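PDB 2Y3M: protein transport protein HOFQ from Aggregatibacter actinomycetemcomitans, which probably acts as an outer-membrane secretin in competence, its extra-membranous domains binding DNA during DNA uptake. Local coordinates for residues I110-A115 against I163-K168. Residues are numbered along the deposited sequence; the frame is centred on the assembly and turned at random.
Sequences IKLHFA and IKELDK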
loop_
_atom_site.group_PDB
_atom_site.type_symbol
_atom_site.label_atom_id
_atom_site.label_comp_id
_atom_site.label_asym_id
_atom_site.label_seq_id
_atom_site.Cartn_x
_atom_site.Cartn_y
_atom_site.Cartn_z
ATOM N N ILE B 110 33.599 -2.482 2.348
ATOM C CA ILE B 110 34.006 -1.120 2.633
ATOM C C ILE B 110 32.952 -0.451 3.507
ATOM O O ILE B 110 31.776 -0.385 3.151
ATOM C CB ILE B 110 34.324 -0.339 1.337
ATOM C CG1 ILE B 110 35.437 -1.069 0.569
ATOM C CG2 ILE B 110 34.775 1.077 1.661
ATOM C CD1 ILE B 110 35.464 -0.808 -0.912
ATOM N N LYS B 111 33.388 -0.001 4.677
ATOM C CA LYS B 111 32.512 0.645 5.637
ATOM C C LYS B 111 32.695 2.146 5.504
ATOM O O LYS B 111 33.770 2.669 5.779
ATOM C CB LYS B 111 32.865 0.205 7.056
ATOM C CG LYS B 111 32.790 -1.289 7.287
ATOM C CD LYS B 111 33.145 -1.626 8.720
ATOM C CE LYS B 111 32.765 -3.051 9.072
ATOM N NZ LYS B 111 32.958 -3.306 10.535
ATOM N N LEU B 112 31.647 2.845 5.083
ATOM C CA LEU B 112 31.757 4.287 4.883
ATOM C C LEU B 112 31.596 5.058 6.183
ATOM O O LEU B 112 30.920 4.600 7.101
ATOM C CB LEU B 112 30.762 4.763 3.833
ATOM C CG LEU B 112 30.951 4.120 2.461
ATOM C CD1 LEU B 112 29.762 4.439 1.597
ATOM C CD2 LEU B 112 32.249 4.578 1.797
ATOM N N HIS B 113 32.233 6.225 6.254
ATOM C CA HIS B 113 32.236 7.037 7.473
ATOM C C HIS B 113 31.633 8.425 7.266
ATOM O O HIS B 113 31.173 9.050 8.223
ATOM C CB HIS B 113 33.660 7.169 8.030
ATOM C CG HIS B 113 34.245 5.879 8.518
ATOM N ND1 HIS B 113 34.166 5.475 9.834
ATOM C CD2 HIS B 113 34.920 4.903 7.865
ATOM C CE1 HIS B 113 34.764 4.305 9.969
ATOM N NE2 HIS B 113 35.233 3.938 8.791
ATOM N N PHE B 114 31.648 8.912 6.027
ATOM C CA PHE B 114 31.195 10.278 5.751
ATOM C C PHE B 114 30.209 10.380 4.591
ATOM O O PHE B 114 29.267 11.167 4.644
ATOM C CB PHE B 114 32.389 11.216 5.531
ATOM C CG PHE B 114 33.339 11.271 6.698
ATOM C CD1 PHE B 114 33.048 12.053 7.815
ATOM C CD2 PHE B 114 34.523 10.537 6.683
ATOM C CE1 PHE B 114 33.922 12.101 8.899
ATOM C CE2 PHE B 114 35.406 10.579 7.763
ATOM C CZ PHE B 114 35.104 11.362 8.871
ATOM N N ALA B 115 30.429 9.582 3.552
ATOM C CA ALA B 115 29.560 9.582 2.380
ATOM C C ALA B 115 28.429 8.559 2.511
ATOM O O ALA B 115 28.517 7.631 3.317
ATOM C CB ALA B 115 30.382 9.315 1.116
ATOM N N ILE B 163 36.901 4.615 -3.598
ATOM C CA ILE B 163 35.841 4.768 -2.607
ATOM C C ILE B 163 36.344 5.496 -1.367
ATOM O O ILE B 163 35.650 6.357 -0.825
ATOM C CB ILE B 163 35.212 3.410 -2.233
ATOM C CG1 ILE B 163 34.328 2.919 -3.382
ATOM C CG2 ILE B 163 34.404 3.515 -0.935
ATOM C CD1 ILE B 163 33.996 1.449 -3.327
ATOM N N LYS B 164 37.561 5.163 -0.944
ATOM C CA LYS B 164 38.165 5.787 0.223
ATOM C C LYS B 164 38.517 7.262 0.015
ATOM O O LYS B 164 38.556 8.028 0.981
ATOM C CB LYS B 164 39.363 4.971 0.717
ATOM C CG LYS B 164 38.933 3.667 1.397
ATOM C CD LYS B 164 40.039 3.022 2.210
ATOM C CE LYS B 164 39.457 1.915 3.085
ATOM N NZ LYS B 164 40.499 1.149 3.820
ATOM N N GLU B 165 38.752 7.659 -1.235
ATOM C CA GLU B 165 38.938 9.074 -1.562
ATOM C C GLU B 165 37.615 9.829 -1.531
ATOM O O GLU B 165 37.567 10.992 -1.136
ATOM C CB GLU B 165 39.610 9.263 -2.931
ATOM C CG GLU B 165 41.088 8.886 -2.990
ATOM C CD GLU B 165 41.898 9.344 -1.770
ATOM O OE1 GLU B 165 41.756 10.507 -1.318
ATOM O OE2 GLU B 165 42.697 8.526 -1.276
ATOM N N LEU B 166 36.549 9.156 -1.951
ATOM C CA LEU B 166 35.222 9.763 -2.005
ATOM C C LEU B 166 34.558 9.811 -0.633
ATOM O O LEU B 166 33.593 10.552 -0.429
ATOM C CB LEU B 166 34.326 9.005 -2.988
ATOM C CG LEU B 166 34.585 9.140 -4.492
ATOM C CD1 LEU B 166 33.854 8.033 -5.236
ATOM C CD2 LEU B 166 34.166 10.507 -5.012
ATOM N N ASP B 167 35.083 9.024 0.303
ATOM C CA ASP B 167 34.517 8.907 1.638
ATOM C C ASP B 167 35.024 9.998 2.590
ATOM O O ASP B 167 35.625 9.701 3.625
ATOM C CB ASP B 167 34.807 7.509 2.199
ATOM C CG ASP B 167 34.031 7.204 3.472
ATOM O OD1 ASP B 167 33.060 7.925 3.782
ATOM O OD2 ASP B 167 34.397 6.228 4.160
ATOM N N LYS B 168 34.775 11.258 2.234
ATOM C CA LYS B 168 35.074 12.401 3.108
ATOM C C LYS B 168 34.299 13.650 2.698
ATOM O O LYS B 168 33.144 13.830 3.091
ATOM C CB LYS B 168 36.582 12.693 3.173
ATOM C CG LYS B 168 37.298 12.750 1.821
ATOM C CD LYS B 168 38.804 12.529 1.975
ATOM C CE LYS B 168 39.135 11.073 2.312
ATOM N NZ LYS B 168 40.583 10.889 2.622
#
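F114 and A115, in the loop that leaves strand 106-111, pass close to D167 and K168 just beyond helix 153-166, the CA atoms of A115 and D167 lying 5.1 Å apart. The contact belongs to the secretin short domain, where helices 117-125 and 153-166 pack on the antiparallel sheet, and it ties the end of an outer strand to the C-terminal end of the last helix. D167, at the centre of an inverse gamma turn, turns its carboxylate into the curve of the loop, with CG anti to the backbone N (chi1 -169°). Both oxygens offer their syn lone pairs to H113 N, the bond to OD2 measuring 3.0 Å. OD1 takes two further amides: F114 N comes to 2.8 Å, 19° out of the carboxylate plane, while A115 N approaches nearly along the C-O axis. Three successive N-H groups thus converge on one carboxylate, probably stabilising its negative charge. Beside this polar grip, L112 CD2 rests 3.6 Å from CG of D167 and also touches I163 CG2. I163 meets I110 through two pairs of methyls, CG2 on CG2 and CD1 on CD1, and this apolar patch continues onto L147 and L124. On the strand side, N145, just before strand 146-151, donates a hydrogen bond from ND2 to A115 O, tying the loop to the neighbouring strand as well. At the ring edge of F114, CD2 lies 3.4 Å from D167 O.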